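PDB 4Z3N: putative drug/sodium antiporter from Escherichia coli, which probably works as a membrane antiporter that exports drug-like compounds, and is linked to transport of the genotoxin colibactin. Local coordinates for residues I88-G93 / A392-Q397; I116-F121 / K251-F256; M166-M171 / S223-F228. All coordinates share one frame; numbering follows the deposited sequence.

Contact 1: residues I88-G93 / A392-Q397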
# COMPACT_ATOMS: atom_id res chain seq x y z
N ILE A 88 2.01 8.72 -6.12
CA ILE A 88 1.34 9.90 -6.66
C ILE A 88 0.22 10.33 -5.74
O ILE A 88 -0.01 11.51 -5.53
CB ILE A 88 0.79 9.65 -8.08
CG1 ILE A 88 1.96 9.52 -9.06
CG2 ILE A 88 -0.17 10.77 -8.49
CD1 ILE A 88 1.56 9.32 -10.49
N GLN A 89 -0.47 9.36 -5.17
CA GLN A 89 -1.59 9.66 -4.30
C GLN A 89 -1.16 10.44 -3.05
O GLN A 89 -1.81 11.42 -2.69
CB GLN A 89 -2.31 8.37 -3.90
CG GLN A 89 -3.50 8.61 -3.03
CD GLN A 89 -3.97 7.37 -2.32
OE1 GLN A 89 -3.59 6.26 -2.66
NE2 GLN A 89 -4.81 7.56 -1.31
N ILE A 90 -0.07 10.02 -2.41
CA ILE A 90 0.37 10.57 -1.13
C ILE A 90 1.00 11.95 -1.37
O ILE A 90 0.78 12.89 -0.61
CB ILE A 90 1.37 9.60 -0.40
CG1 ILE A 90 0.68 8.31 0.04
CG2 ILE A 90 1.97 10.22 0.87
CD1 ILE A 90 -0.43 8.52 1.08
N GLY A 91 1.75 12.08 -2.46
CA GLY A 91 2.24 13.37 -2.87
C GLY A 91 1.07 14.33 -3.03
O GLY A 91 1.09 15.47 -2.55
N MET A 92 0.03 13.87 -3.71
CA MET A 92 -1.16 14.67 -3.84
C MET A 92 -1.79 14.93 -2.46
O MET A 92 -1.98 16.08 -2.07
CB MET A 92 -2.16 13.99 -4.78
CG MET A 92 -3.30 14.90 -5.26
SD MET A 92 -2.80 16.29 -6.32
CE MET A 92 -4.39 16.90 -6.84
N GLY A 93 -2.10 13.86 -1.73
CA GLY A 93 -2.71 13.97 -0.42
C GLY A 93 -1.90 14.84 0.54
O GLY A 93 -2.44 15.60 1.33
N ALA A 392 4.23 6.49 12.04
CA ALA A 392 5.28 7.51 12.10
C ALA A 392 5.72 7.92 10.69
O ALA A 392 5.99 9.10 10.45
CB ALA A 392 6.47 7.01 12.92
N SER A 393 5.80 6.96 9.76
CA SER A 393 6.16 7.26 8.36
C SER A 393 5.13 8.13 7.64
O SER A 393 5.47 9.01 6.87
CB SER A 393 6.35 5.97 7.56
OG SER A 393 7.61 5.42 7.83
N GLU A 394 3.86 7.84 7.89
CA GLU A 394 2.77 8.61 7.34
C GLU A 394 2.85 10.07 7.81
O GLU A 394 2.63 10.99 7.02
CB GLU A 394 1.43 7.98 7.74
CG GLU A 394 0.27 8.25 6.79
CD GLU A 394 0.45 7.55 5.45
OE1 GLU A 394 1.52 6.93 5.26
OE2 GLU A 394 -0.48 7.60 4.59
N TYR A 395 3.18 10.27 9.10
CA TYR A 395 3.30 11.59 9.71
C TYR A 395 4.36 12.48 9.01
O TYR A 395 4.12 13.66 8.72
CB TYR A 395 3.62 11.45 11.21
CG TYR A 395 3.77 12.77 11.96
CD1 TYR A 395 4.98 13.44 11.98
CD2 TYR A 395 2.70 13.34 12.63
CE1 TYR A 395 5.14 14.62 12.65
CE2 TYR A 395 2.84 14.54 13.30
CZ TYR A 395 4.07 15.18 13.31
OH TYR A 395 4.25 16.38 13.98
N TYR A 396 5.53 11.91 8.76
CA TYR A 396 6.56 12.66 8.06
C TYR A 396 6.19 12.95 6.60
O TYR A 396 6.54 13.99 6.06
CB TYR A 396 7.88 11.91 8.16
CG TYR A 396 8.46 12.02 9.54
CD1 TYR A 396 8.90 13.24 10.04
CD2 TYR A 396 8.54 10.91 10.37
CE1 TYR A 396 9.41 13.35 11.32
CE2 TYR A 396 9.05 11.00 11.64
CZ TYR A 396 9.49 12.22 12.12
OH TYR A 396 10.01 12.28 13.39
N GLN A 397 5.47 12.04 5.98
CA GLN A 397 4.99 12.27 4.63
C GLN A 397 3.99 13.41 4.63
O GLN A 397 4.01 14.27 3.76
CB GLN A 397 4.36 10.99 4.07
CG GLN A 397 5.35 9.88 3.85
CD GLN A 397 6.16 10.09 2.60
OE1 GLN A 397 6.92 11.07 2.48
NE2 GLN A 397 6.01 9.18 1.64
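Ile90 is the residue of 88-93 that meets Glu394 and Gln397 of 392-397. The contact is small, about 117 Å² in all, and every touching residue is buried. Before Ile90, Ile88 and Gln89 pack on helix 162-177 instead. At Ile90, CB points toward 392-397, and the CA of Ile90 lies 7.6 Å from the CA of Gln397. The side chain offers two separate branches. CG1 sits beside the backbone N (chi1 -67°), and CD1 at the end of that branch comes 3.6 Å from Glu394 OE2. This is a van der Waals approach of a methyl to a carboxylate oxygen. Glu394 does not aim its CB straight at Ile90. Its chain bends at chi2 (69°), and that bend brings the carboxylate across. The two side chains cross at about a right angle. Helix 286-322 lines the same place: Ile90 and Glu394 both touch Leu314, and Glu394 also touches Ala310. The other branch, CG2, lies 4.1 Å from Gln397 CB, again with the side chains nearly perpendicular.

The helices joined here belong to a MATE-type membrane bundle. Segment 88-93 falls in the first MatE sequence range and 392-397 in the second, so the contact links the two halves of the sequence inside the membrane fold. Gln397 gives only aliphatic surface to Ile90. Its amide NE2 is engaged elsewhere, with Gln263 OE1 and Val259 O on helix 250-284, and this fixes the outer end of the side chain.

After Ile90 the helix runs on through Gly93. The next residue, Ser94, reaches back: its OG hydrogen-bonds Gln397 O.

Contact 2: residues I116-F121 / K251-F256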
# COMPACT_ATOMS: atom_id res chain seq x y z
N ILE A 116 -1.44 16.24 -11.98
CA ILE A 116 -1.78 15.64 -13.26
C ILE A 116 -0.57 15.53 -14.19
O ILE A 116 -0.36 14.48 -14.82
CB ILE A 116 -2.92 16.44 -13.93
CG1 ILE A 116 -4.24 16.15 -13.21
CG2 ILE A 116 -3.06 16.09 -15.41
CD1 ILE A 116 -5.35 17.11 -13.56
N ILE A 117 0.23 16.60 -14.25
CA ILE A 117 1.41 16.64 -15.12
C ILE A 117 2.45 15.59 -14.73
O ILE A 117 3.05 14.93 -15.59
CB ILE A 117 2.08 18.04 -15.09
CG1 ILE A 117 1.22 19.06 -15.83
CG2 ILE A 117 3.49 17.99 -15.68
CD1 ILE A 117 1.82 20.45 -15.87
N ILE A 118 2.64 15.43 -13.43
CA ILE A 118 3.56 14.43 -12.90
C ILE A 118 3.08 13.03 -13.28
O ILE A 118 3.86 12.17 -13.69
CB ILE A 118 3.70 14.58 -11.37
CG1 ILE A 118 4.67 15.73 -11.05
CG2 ILE A 118 4.19 13.30 -10.73
CD1 ILE A 118 4.57 16.25 -9.62
N ALA A 119 1.78 12.82 -13.15
CA ALA A 119 1.16 11.55 -13.50
C ALA A 119 1.34 11.27 -14.98
O ALA A 119 1.52 10.13 -15.39
CB ALA A 119 -0.33 11.58 -13.14
N LEU A 120 1.28 12.32 -15.80
CA LEU A 120 1.43 12.16 -17.23
C LEU A 120 2.84 11.70 -17.61
O LEU A 120 2.99 10.67 -18.29
CB LEU A 120 1.08 13.47 -17.94
CG LEU A 120 1.17 13.53 -19.47
CD1 LEU A 120 0.43 12.40 -20.16
CD2 LEU A 120 0.62 14.87 -19.92
N PHE A 121 3.86 12.43 -17.17
CA PHE A 121 5.26 12.09 -17.49
C PHE A 121 5.63 10.70 -16.98
O PHE A 121 6.43 9.98 -17.59
CB PHE A 121 6.21 13.12 -16.90
CG PHE A 121 6.46 14.29 -17.79
CD1 PHE A 121 5.51 15.28 -17.94
CD2 PHE A 121 7.66 14.42 -18.47
CE1 PHE A 121 5.74 16.39 -18.76
CE2 PHE A 121 7.90 15.52 -19.29
CZ PHE A 121 6.94 16.50 -19.43
N LYS A 251 10.05 24.35 -7.31
CA LYS A 251 9.94 24.10 -5.88
C LYS A 251 8.76 23.16 -5.62
O LYS A 251 8.83 22.24 -4.81
CB LYS A 251 9.79 25.39 -5.06
CG LYS A 251 8.38 26.01 -5.07
CD LYS A 251 8.13 26.86 -3.83
CE LYS A 251 7.15 28.02 -4.11
NZ LYS A 251 5.78 27.55 -4.44
N ILE A 252 7.67 23.40 -6.35
CA ILE A 252 6.43 22.68 -6.08
C ILE A 252 6.42 21.28 -6.74
O ILE A 252 5.76 20.38 -6.23
CB ILE A 252 5.22 23.49 -6.55
CG1 ILE A 252 3.95 22.93 -5.93
CG2 ILE A 252 5.16 23.55 -8.08
CD1 ILE A 252 2.73 23.70 -6.29
N TYR A 253 7.12 21.12 -7.85
CA TYR A 253 7.39 19.79 -8.39
C TYR A 253 8.27 19.02 -7.42
O TYR A 253 8.09 17.83 -7.21
CB TYR A 253 8.06 19.87 -9.77
CG TYR A 253 7.08 20.21 -10.86
CD1 TYR A 253 6.34 19.21 -11.48
CD2 TYR A 253 6.84 21.52 -11.23
CE1 TYR A 253 5.41 19.50 -12.46
CE2 TYR A 253 5.91 21.84 -12.21
CZ TYR A 253 5.20 20.82 -12.82
OH TYR A 253 4.27 21.11 -13.80
N ARG A 254 9.21 19.73 -6.81
CA ARG A 254 10.13 19.14 -5.85
C ARG A 254 9.40 18.65 -4.59
O ARG A 254 9.60 17.52 -4.14
CB ARG A 254 11.21 20.16 -5.49
CG ARG A 254 12.23 19.70 -4.46
CD ARG A 254 13.42 20.63 -4.52
NE ARG A 254 14.33 20.50 -3.39
CZ ARG A 254 15.33 21.35 -3.17
NH1 ARG A 254 15.54 22.37 -3.99
NH2 ARG A 254 16.14 21.18 -2.12
N GLU A 255 8.54 19.49 -4.03
CA GLU A 255 7.80 19.13 -2.84
C GLU A 255 6.90 17.91 -3.08
O GLU A 255 6.80 17.02 -2.24
CB GLU A 255 6.97 20.33 -2.36
CG GLU A 255 6.11 20.04 -1.14
CD GLU A 255 6.91 19.58 0.08
OE1 GLU A 255 7.56 20.45 0.72
OE2 GLU A 255 6.89 18.36 0.39
N PHE A 256 6.26 17.89 -4.25
CA PHE A 256 5.37 16.81 -4.63
C PHE A 256 6.18 15.54 -4.93
O PHE A 256 5.79 14.43 -4.54
CB PHE A 256 4.55 17.23 -5.86
CG PHE A 256 3.41 16.30 -6.19
CD1 PHE A 256 3.65 14.96 -6.52
CD2 PHE A 256 2.11 16.77 -6.22
CE1 PHE A 256 2.60 14.10 -6.83
CE2 PHE A 256 1.05 15.92 -6.53
CZ PHE A 256 1.30 14.58 -6.83
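Ile118 and Tyr253 both carry their gamma branch beside the backbone N (chi1 -80° for Ile118), while Phe256 swings CG away from its own N, with chi1 -169°. These settings bring the isoleucine chain between the two rings. Ile118 CG1 lies 3.9 Å from Tyr253 CD1, at the edge of the phenol ring and near its plane. Ile118 and Tyr253 slide past each other in opposite directions. The end of the same chain goes to the other ring. Ile118 CD1 sits over a face of Phe256, 3.9 Å from the ring centroid and 29° off the normal. That is a CH-pi contact. Its nearest ring atom is CD1 of Phe256, at 3.5 Å from Ile118 CD1.

Both segments belong to long helices of the MATE bundle, 107-132 and 250-284, each predicted to cross the membrane. The axes of 116-121 and 251-256 come no closer than 11.5 Å, so the space between them is bridged by long side chains rather than by close backbone packing. Segment 251-256 lies near the start of its helix.

Ile117 adds a second layer, toward the exposed side. Its CG2 is 4.0 Å from Tyr253 CE1, close to the plane of the ring. Its CD1 is 3.3 Å from Tyr253 OH, an apolar methyl beside the hydroxyl. The Ile117 chain runs across the tyrosine at about a right angle.

The two rings also touch other neighbours. Tyr253 rests on Val114, one turn before Ile118 on the same helix. Phe256 packs on Met92 and Leu95 of helix 75-101.

Contact 3: residues M166-M171 / S223-F228; sequences MLIGVM and SMVAYF
Val225 meets Leu167 and Ile168, and Phe228 meets Met171, in side-by-side packing of two helices of the MATE membrane bundle. The segments run in roughly the same direction, at 36° with axes 9.9 Å apart. The single helix 181-204 between them in the chain accounts for this sense. The interface is apolar.

In the first shell, Val225 divides its two methyls between neighbours. CG1 is anti to the backbone N (chi1 173°) and lies 4.4 Å from Leu167 CD1. CG2 reaches Ile168, with Ile168 CD1 at 3.6 Å from Val225 CG2. The Ile168 and Val225 side chains cross at about a right angle. One turn on, Met171 and Phe228 slide past each other in opposite directions. The methionine leaves its backbone toward the other helix. It then bends at chi2 and chi3, and its outer half turns off to one side. Met171 CG lies 3.8 Å from Phe228 CD2. Met171 also touches Leu232, further along helix 209-232.

Further out, other helices pack around these groups. Phe228 meets the ring of Phe175 with planes at about 25° and also rests on Ala187 of helix 181-204. On the other side of helix 162-177, Val170 and Met166 pack on helices 75-101 and 107-132. A bound monoolein lies about 6 Å from the Ile168 side chain, consistent with a position near the lipid-facing side of the bundle.

The sulfur of Met171 takes only a modest part in the contact: SD is 4.0 Å from Phe228 CB.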
# COMPACT_ATOMS: atom_id res chain seq x y z
N MET A 166 -2.43 5.90 -13.21
CA MET A 166 -1.84 7.10 -12.63
C MET A 166 -2.90 8.15 -12.32
O MET A 166 -2.86 8.79 -11.27
CB MET A 166 -0.78 7.70 -13.56
CG MET A 166 0.36 6.74 -13.90
SD MET A 166 1.39 6.24 -12.49
CE MET A 166 1.01 4.50 -12.28
N LEU A 167 -3.85 8.31 -13.24
CA LEU A 167 -4.98 9.23 -13.09
C LEU A 167 -5.77 8.99 -11.81
O LEU A 167 -6.19 9.93 -11.16
CB LEU A 167 -5.92 9.11 -14.29
CG LEU A 167 -5.86 10.28 -15.26
CD1 LEU A 167 -6.96 10.15 -16.30
CD2 LEU A 167 -5.99 11.58 -14.47
N ILE A 168 -5.97 7.71 -11.47
CA ILE A 168 -6.67 7.31 -10.25
C ILE A 168 -5.90 7.69 -8.99
O ILE A 168 -6.50 8.08 -7.98
CB ILE A 168 -6.94 5.80 -10.25
CG1 ILE A 168 -7.98 5.48 -11.32
CG2 ILE A 168 -7.38 5.32 -8.87
CD1 ILE A 168 -8.36 4.03 -11.40
N GLY A 169 -4.58 7.56 -9.04
CA GLY A 169 -3.72 8.06 -7.98
C GLY A 169 -3.94 9.54 -7.68
O GLY A 169 -4.21 9.92 -6.55
N VAL A 170 -3.84 10.37 -8.72
CA VAL A 170 -4.17 11.80 -8.60
C VAL A 170 -5.54 12.04 -7.93
O VAL A 170 -5.64 12.83 -6.97
CB VAL A 170 -4.18 12.48 -9.99
CG1 VAL A 170 -4.66 13.94 -9.88
CG2 VAL A 170 -2.82 12.41 -10.63
N MET A 171 -6.57 11.37 -8.43
CA MET A 171 -7.93 11.52 -7.94
C MET A 171 -8.06 11.08 -6.48
O MET A 171 -8.63 11.81 -5.65
CB MET A 171 -8.89 10.73 -8.82
CG MET A 171 -8.92 11.19 -10.28
SD MET A 171 -9.51 12.89 -10.51
CE MET A 171 -8.10 13.85 -9.98
N SER A 223 -14.52 3.46 -14.90
CA SER A 223 -15.77 3.97 -14.34
C SER A 223 -15.53 4.65 -13.01
O SER A 223 -16.18 5.65 -12.69
CB SER A 223 -16.82 2.86 -14.20
OG SER A 223 -16.24 1.61 -13.87
N MET A 224 -14.58 4.14 -12.23
CA MET A 224 -14.13 4.86 -11.05
C MET A 224 -13.58 6.24 -11.44
O MET A 224 -13.97 7.26 -10.88
CB MET A 224 -13.05 4.08 -10.32
CG MET A 224 -13.53 2.80 -9.66
SD MET A 224 -12.20 2.15 -8.63
CE MET A 224 -11.59 3.67 -7.87
N VAL A 225 -12.67 6.24 -12.41
CA VAL A 225 -12.07 7.46 -12.93
C VAL A 225 -13.15 8.45 -13.36
O VAL A 225 -13.10 9.64 -13.05
CB VAL A 225 -11.15 7.15 -14.12
CG1 VAL A 225 -10.66 8.43 -14.76
CG2 VAL A 225 -9.97 6.31 -13.67
N ALA A 226 -14.12 7.92 -14.09
CA ALA A 226 -15.28 8.70 -14.49
C ALA A 226 -16.01 9.30 -13.28
O ALA A 226 -16.29 10.50 -13.25
CB ALA A 226 -16.22 7.83 -15.29
N TYR A 227 -16.30 8.47 -12.28
CA TYR A 227 -16.99 8.92 -11.08
C TYR A 227 -16.30 10.12 -10.43
O TYR A 227 -16.95 11.06 -9.98
CB TYR A 227 -17.09 7.79 -10.06
CG TYR A 227 -18.02 8.09 -8.92
CD1 TYR A 227 -17.60 8.85 -7.84
CD2 TYR A 227 -19.34 7.63 -8.93
CE1 TYR A 227 -18.46 9.14 -6.79
CE2 TYR A 227 -20.19 7.92 -7.88
CZ TYR A 227 -19.75 8.67 -6.82
OH TYR A 227 -20.59 8.96 -5.78
N PHE A 228 -14.97 10.05 -10.37
CA PHE A 228 -14.17 11.09 -9.73
C PHE A 228 -14.32 12.43 -10.46
O PHE A 228 -14.62 13.45 -9.84
CB PHE A 228 -12.71 10.68 -9.68
CG PHE A 228 -12.39 9.72 -8.57
CD1 PHE A 228 -13.09 9.76 -7.38
CD2 PHE A 228 -11.38 8.78 -8.72
CE1 PHE A 228 -12.80 8.86 -6.36
CE2 PHE A 228 -11.07 7.89 -7.71
CZ PHE A 228 -11.78 7.93 -6.52

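Overall arrangement
The three contacts use six different helices. Contact 1 is the innermost, about 12 Å from the centre of the chain. Contact 3 is also buried, at about 17 Å. Contact 2 is the outermost, at about 20 Å, and is partly exposed. Segment 88-93 borders both others: Met92 and Ile88 meet Phe256, and Ile88 also meets Ala119, Met166 and Val170. Contacts 2 and 3 touch directly through Ala119 and Val170. The three differ in chemistry. Contact 1 sets an aliphatic chain against a glutamate and a glutamine, contact 2 sets isoleucines against aromatic rings, and contact 3 joins aliphatic chains and a methionine to a valine and a phenylalanine. Along the chain, contact 3 is nested within contact 2, and contact 2 within contact 1.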